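Local coordinates for cytosol aminopeptidase (Coxiella burnetii, PDB 3IJ3), which probably removes amino-terminal residues from peptides as a manganese-dependent metalloaminopeptidase of the M17 (leucine aminopeptidase) family, at residues P301-G315 with I328-A342. Sequence-based numbering, arbitrary orientation.
With LI (lithium ion), chain C; SO4 (sulfate ion), chain D; SO4 (sulfate ion), chain F.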
loop_
_atom_site.group_PDB
_atom_site.type_symbol
_atom_site.label_atom_id
_atom_site.label_comp_id
_atom_site.label_asym_id
_atom_site.label_seq_id
_atom_site.Cartn_x
_atom_site.Cartn_y
_atom_site.Cartn_z
ATOM N N PRO A 301 -7.969 -29.236 -17.317
ATOM C CA PRO A 301 -8.880 -28.110 -17.477
ATOM C C PRO A 301 -8.035 -26.973 -18.063
ATOM O O PRO A 301 -6.991 -26.601 -17.477
ATOM C CB PRO A 301 -9.359 -27.802 -16.066
ATOM C CG PRO A 301 -8.592 -28.655 -15.151
ATOM C CD PRO A 301 -7.766 -29.604 -15.897
ATOM N N ALA A 302 -8.465 -26.424 -19.189
ATOM C CA ALA A 302 -7.700 -25.380 -19.891
ATOM C C ALA A 302 -8.562 -24.124 -19.999
ATOM O O ALA A 302 -9.613 -24.122 -20.660
ATOM C CB ALA A 302 -7.232 -25.892 -21.256
ATOM N N VAL A 303 -8.139 -23.082 -19.297
ATOM C CA VAL A 303 -8.890 -21.836 -19.248
ATOM C C VAL A 303 -7.986 -20.619 -19.095
ATOM O O VAL A 303 -6.769 -20.753 -18.876
ATOM C CB VAL A 303 -9.761 -21.827 -17.952
ATOM C CG1 VAL A 303 -10.608 -23.104 -17.763
ATOM C CG2 VAL A 303 -8.891 -21.627 -16.671
ATOM N N GLU A 304 -8.562 -19.430 -19.295
ATOM C CA GLU A 304 -7.885 -18.183 -18.945
ATOM C C GLU A 304 -8.723 -17.603 -17.815
ATOM O O GLU A 304 -9.954 -17.667 -17.873
ATOM C CB GLU A 304 -7.803 -17.151 -20.101
ATOM C CG GLU A 304 -7.045 -15.814 -19.689
ATOM C CD GLU A 304 -6.676 -14.872 -20.876
ATOM O OE1 GLU A 304 -6.846 -15.305 -22.040
ATOM O OE2 GLU A 304 -6.210 -13.698 -20.642
ATOM N N ASN A 305 -8.075 -17.081 -16.774
ATOM C CA ASN A 305 -8.781 -16.412 -15.680
ATOM C C ASN A 305 -8.691 -14.935 -16.014
ATOM O O ASN A 305 -7.725 -14.271 -15.674
ATOM C CB ASN A 305 -8.153 -16.734 -14.323
ATOM C CG ASN A 305 -8.995 -16.256 -13.143
ATOM O OD1 ASN A 305 -10.221 -16.064 -13.270
ATOM N ND2 ASN A 305 -8.344 -16.079 -11.978
ATOM N N ALA A 306 -9.718 -14.431 -16.676
ATOM C CA ALA A 306 -9.702 -13.080 -17.193
ATOM C C ALA A 306 -10.583 -12.092 -16.469
ATOM O O ALA A 306 -11.468 -12.460 -15.722
ATOM C CB ALA A 306 -10.153 -13.110 -18.672
ATOM N N ILE A 307 -10.324 -10.824 -16.769
ATOM C CA ILE A 307 -11.109 -9.709 -16.261
ATOM C C ILE A 307 -11.893 -9.163 -17.414
ATOM O O ILE A 307 -11.345 -8.833 -18.479
ATOM C CB ILE A 307 -10.250 -8.602 -15.673
ATOM C CG1 ILE A 307 -9.609 -9.097 -14.387
ATOM C CG2 ILE A 307 -11.113 -7.366 -15.378
ATOM C CD1 ILE A 307 -8.585 -8.161 -13.819
ATOM N N GLY A 308 -13.204 -9.108 -17.240
ATOM C CA GLY A 308 -14.038 -8.571 -18.283
ATOM C C GLY A 308 -15.501 -8.611 -17.870
ATOM O O GLY A 308 -15.810 -9.004 -16.759
ATOM N N SER A 309 -16.377 -8.255 -18.795
ATOM C CA SER A 309 -17.815 -8.168 -18.506
ATOM C C SER A 309 -18.416 -9.444 -17.926
ATOM O O SER A 309 -19.341 -9.362 -17.144
ATOM C CB SER A 309 -18.606 -7.784 -19.748
ATOM O OG SER A 309 -18.567 -8.779 -20.759
ATOM N N ARG A 310 -17.894 -10.600 -18.314
ATOM C CA ARG A 310 -18.442 -11.901 -17.860
ATOM C C ARG A 310 -17.733 -12.544 -16.659
ATOM O O ARG A 310 -18.094 -13.666 -16.246
ATOM C CB ARG A 310 -18.425 -12.898 -19.021
ATOM C CG ARG A 310 -19.263 -12.474 -20.207
ATOM C CD ARG A 310 -19.206 -13.500 -21.351
ATOM N NE ARG A 310 -17.835 -13.815 -21.803
ATOM C CZ ARG A 310 -17.167 -13.191 -22.783
ATOM N NH1 ARG A 310 -17.705 -12.185 -23.467
ATOM N NH2 ARG A 310 -15.939 -13.590 -23.087
ATOM N N SER A 311 -16.774 -11.834 -16.049
ATOM C CA SER A 311 -16.036 -12.396 -14.923
ATOM C C SER A 311 -16.891 -12.912 -13.749
ATOM O O SER A 311 -17.815 -12.204 -13.274
ATOM C CB SER A 311 -15.071 -11.342 -14.354
ATOM O OG SER A 311 -13.987 -11.093 -15.249
ATOM N N TYR A 312 -16.564 -14.117 -13.284
ATOM C CA TYR A 312 -17.187 -14.673 -12.077
ATOM C C TYR A 312 -16.728 -13.762 -10.907
ATOM O O TYR A 312 -15.648 -13.145 -10.941
ATOM C CB TYR A 312 -16.910 -16.171 -11.931
ATOM C CG TYR A 312 -15.596 -16.624 -11.339
ATOM C CD1 TYR A 312 -15.570 -17.654 -10.423
ATOM C CD2 TYR A 312 -14.362 -16.061 -11.703
ATOM C CE1 TYR A 312 -14.392 -18.117 -9.870
ATOM C CE2 TYR A 312 -13.165 -16.515 -11.140
ATOM C CZ TYR A 312 -13.183 -17.554 -10.227
ATOM O OH TYR A 312 -12.037 -18.041 -9.634
ATOM N N ARG A 313 -17.566 -13.656 -9.888
ATOM C CA ARG A 313 -17.380 -12.659 -8.870
ATOM C C ARG A 313 -17.245 -13.161 -7.450
ATOM O O ARG A 313 -17.724 -14.243 -7.115
ATOM C CB ARG A 313 -18.651 -11.787 -8.837
ATOM C CG ARG A 313 -19.184 -11.340 -10.191
ATOM C CD ARG A 313 -20.665 -10.919 -10.082
ATOM N NE ARG A 313 -21.282 -10.632 -11.377
ATOM C CZ ARG A 313 -21.782 -11.564 -12.200
ATOM N NH1 ARG A 313 -21.774 -12.866 -11.872
ATOM N NH2 ARG A 313 -22.299 -11.200 -13.358
ATOM N N PRO A 314 -16.641 -12.328 -6.590
ATOM C CA PRO A 314 -16.627 -12.643 -5.157
ATOM C C PRO A 314 -18.055 -12.775 -4.702
ATOM O O PRO A 314 -18.893 -11.941 -5.055
ATOM C CB PRO A 314 -15.971 -11.417 -4.534
ATOM C CG PRO A 314 -15.055 -10.881 -5.634
ATOM C CD PRO A 314 -15.753 -11.210 -6.949
ATOM N N GLY A 315 -18.354 -13.832 -3.955
ATOM C CA GLY A 315 -19.700 -14.058 -3.479
ATOM C C GLY A 315 -20.505 -14.959 -4.402
ATOM O O GLY A 315 -21.537 -15.495 -3.993
ATOM N N ILE A 328 -17.293 -18.446 -3.936
ATOM C CA ILE A 328 -16.039 -17.827 -4.336
ATOM C C ILE A 328 -15.713 -16.653 -3.421
ATOM O O ILE A 328 -16.412 -15.617 -3.404
ATOM C CB ILE A 328 -16.085 -17.324 -5.796
ATOM C CG1 ILE A 328 -16.445 -18.473 -6.754
ATOM C CG2 ILE A 328 -14.723 -16.649 -6.190
ATOM C CD1 ILE A 328 -15.502 -19.715 -6.645
ATOM N N THR A 329 -14.661 -16.822 -2.638
ATOM C CA THR A 329 -14.181 -15.783 -1.728
ATOM C C THR A 329 -12.896 -15.128 -2.244
ATOM O O THR A 329 -12.433 -14.161 -1.663
ATOM C CB THR A 329 -13.984 -16.316 -0.295
ATOM O OG1 THR A 329 -13.198 -17.491 -0.317
ATOM C CG2 THR A 329 -15.341 -16.663 0.329
ATOM N N ASN A 330 -12.334 -15.672 -3.315
ATOM C CA ASN A 330 -11.124 -15.114 -3.949
ATOM C C ASN A 330 -11.138 -15.598 -5.377
ATOM O O ASN A 330 -10.967 -16.798 -5.625
ATOM C CB ASN A 330 -9.870 -15.586 -3.220
ATOM C CG ASN A 330 -8.584 -15.038 -3.820
ATOM O OD1 ASN A 330 -8.594 -14.273 -4.799
ATOM N ND2 ASN A 330 -7.454 -15.427 -3.219
ATOM N N THR A 331 -11.328 -14.694 -6.342
ATOM C CA THR A 331 -11.373 -15.136 -7.743
ATOM C C THR A 331 -9.994 -15.602 -8.246
ATOM O O THR A 331 -9.897 -16.264 -9.275
ATOM C CB THR A 331 -11.875 -14.015 -8.691
ATOM O OG1 THR A 331 -10.957 -12.923 -8.657
ATOM C CG2 THR A 331 -13.265 -13.546 -8.310
ATOM N N ASP A 332 -8.946 -15.275 -7.492
ATOM C CA ASP A 332 -7.562 -15.617 -7.837
ATOM C C ASP A 332 -7.174 -17.005 -7.239
ATOM O O ASP A 332 -6.042 -17.434 -7.391
ATOM C CB ASP A 332 -6.640 -14.506 -7.375
ATOM C CG ASP A 332 -5.203 -14.635 -7.913
ATOM O OD1 ASP A 332 -4.975 -15.297 -8.925
ATOM O OD2 ASP A 332 -4.305 -14.031 -7.307
ATOM N N ALA A 333 -8.092 -17.687 -6.553
ATOM C CA ALA A 333 -7.851 -19.083 -6.104
ATOM C C ALA A 333 -8.681 -19.942 -7.067
ATOM O O ALA A 333 -9.494 -20.773 -6.671
ATOM C CB ALA A 333 -8.283 -19.301 -4.623
ATOM N N GLU A 334 -8.470 -19.727 -8.359
ATOM C CA GLU A 334 -9.268 -20.375 -9.428
ATOM C C GLU A 334 -8.771 -21.765 -9.820
ATOM O O GLU A 334 -9.533 -22.599 -10.339
ATOM C CB GLU A 334 -9.260 -19.493 -10.706
ATOM C CG GLU A 334 -8.048 -19.614 -11.672
ATOM C CD GLU A 334 -6.722 -19.192 -11.076
ATOM O OE1 GLU A 334 -6.734 -18.382 -10.142
ATOM O OE2 GLU A 334 -5.660 -19.686 -11.541
ATOM N N GLY A 335 -7.483 -22.005 -9.625
ATOM C CA GLY A 335 -6.881 -23.283 -10.037
ATOM C C GLY A 335 -7.528 -24.469 -9.353
ATOM O O GLY A 335 -7.841 -25.483 -9.981
ATOM N N ARG A 336 -7.717 -24.350 -8.062
ATOM C CA ARG A 336 -8.343 -25.441 -7.292
ATOM C C ARG A 336 -9.792 -25.655 -7.716
ATOM O O ARG A 336 -10.302 -26.775 -7.644
ATOM C CB ARG A 336 -8.234 -25.145 -5.801
ATOM C CG ARG A 336 -9.110 -24.023 -5.306
ATOM C CD ARG A 336 -8.648 -23.421 -3.971
ATOM N NE ARG A 336 -7.357 -22.761 -4.077
ATOM C CZ ARG A 336 -6.780 -22.087 -3.072
ATOM N NH1 ARG A 336 -7.361 -21.990 -1.875
ATOM N NH2 ARG A 336 -5.598 -21.533 -3.248
ATOM N N VAL A 337 -10.462 -24.562 -8.130
ATOM C CA VAL A 337 -11.878 -24.640 -8.585
ATOM C C VAL A 337 -11.984 -25.469 -9.886
ATOM O O VAL A 337 -12.822 -26.388 -9.975
ATOM C CB VAL A 337 -12.511 -23.246 -8.732
ATOM C CG1 VAL A 337 -13.947 -23.323 -9.312
ATOM C CG2 VAL A 337 -12.509 -22.496 -7.377
ATOM N N VAL A 338 -11.096 -25.201 -10.850
ATOM C CA VAL A 338 -11.143 -25.953 -12.111
ATOM C C VAL A 338 -10.667 -27.383 -11.889
ATOM O O VAL A 338 -11.225 -28.317 -12.483
ATOM C CB VAL A 338 -10.441 -25.254 -13.294
ATOM C CG1 VAL A 338 -11.016 -23.807 -13.430
ATOM C CG2 VAL A 338 -8.899 -25.241 -13.163
ATOM N N LEU A 339 -9.676 -27.561 -11.021
ATOM C CA LEU A 339 -9.175 -28.912 -10.696
ATOM C C LEU A 339 -10.248 -29.772 -10.027
ATOM O O LEU A 339 -10.279 -30.977 -10.228
ATOM C CB LEU A 339 -7.935 -28.846 -9.806
ATOM C CG LEU A 339 -6.662 -28.404 -10.514
ATOM C CD1 LEU A 339 -5.536 -28.175 -9.491
ATOM C CD2 LEU A 339 -6.246 -29.420 -11.581
ATOM N N ALA A 340 -11.109 -29.155 -9.219
ATOM C CA ALA A 340 -12.189 -29.887 -8.527
ATOM C C ALA A 340 -13.066 -30.673 -9.493
ATOM O O ALA A 340 -13.448 -31.813 -9.204
ATOM C CB ALA A 340 -13.057 -28.923 -7.681
ATOM N N ASP A 341 -13.397 -30.070 -10.632
ATOM C CA ASP A 341 -14.187 -30.764 -11.642
ATOM C C ASP A 341 -13.412 -31.890 -12.317
ATOM O O ASP A 341 -13.976 -32.946 -12.595
ATOM C CB ASP A 341 -14.707 -29.798 -12.698
ATOM C CG ASP A 341 -16.042 -29.172 -12.322
ATOM O OD1 ASP A 341 -16.587 -29.489 -11.242
ATOM O OD2 ASP A 341 -16.574 -28.410 -13.162
ATOM N N ALA A 342 -12.131 -31.668 -12.597
ATOM C CA ALA A 342 -11.315 -32.707 -13.234
ATOM C C ALA A 342 -11.171 -33.870 -12.266
ATOM O O ALA A 342 -11.246 -35.024 -12.662
ATOM C CB ALA A 342 -9.924 -32.149 -13.650
HETATM LI LI LI C . -3.861 -19.308 -10.944
HETATM S S SO4 D . -5.000 -21.878 -7.071
HETATM O O1 SO4 D . -5.294 -20.819 -8.029
HETATM O O2 SO4 D . -6.301 -22.398 -6.627
HETATM O O3 SO4 D . -4.183 -22.854 -7.768
HETATM O O4 SO4 D . -4.269 -21.334 -5.907
HETATM S S SO4 F . -5.578 -19.714 0.337
HETATM O O1 SO4 F . -5.161 -18.338 0.062
HETATM O O2 SO4 F . -7.021 -19.865 0.169
HETATM O O3 SO4 F . -4.887 -20.687 -0.486
HETATM O O4 SO4 F . -5.232 -19.995 1.734
HETATM O O HOH W 1 -3.799 -18.925 -9.066
#
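Ile-328 opens the contact by accepting a straight backbone hydrogen bond, Gly-315 N to Ile-328 O at 2.7 Å, while its CG1 lies 3.7 Å from Tyr-312 CE1. Next, the loop turns at Asn-330, whose OD1 takes the amide of Asp-332 in an Asx turn. Within this turn Thr-331 O is gripped twice, from opposite faces of its carbonyl plane: by Tyr-312 OH at 2.8 Å and by Asn-305 ND2 at 3.1 Å. With chi1 near trans (-170°), the Asn-305 side chain swings its amide across to this oxygen; ND2 also hydrogen-bonds Asp-255 OD1. The methyl CG2 of Thr-331 sits over the rim of one tyrosine face. The Glu-334 carboxylate lies beside the Asn-305 amide, the two planes 27° apart, and, bent at chi2, the side chain binds lithium through OE2 at 1.9 Å, alongside Asp-255 and Asp-273; in M17 enzymes such a site normally holds the catalytic metals. Arg-336 bridges two sulfates with its guanidinium edge, Ala-333 CB covering one face. Farther on, Val-338 CG2 meets Pro-301 CB at 3.9 Å, and Ala-342 CB packs on CD of the same proline. The axes of strand 301-305 and helix 335-342 run roughly antiparallel (151°), the helix packed also against strand 244-252 and helices 217-223 and 427-436.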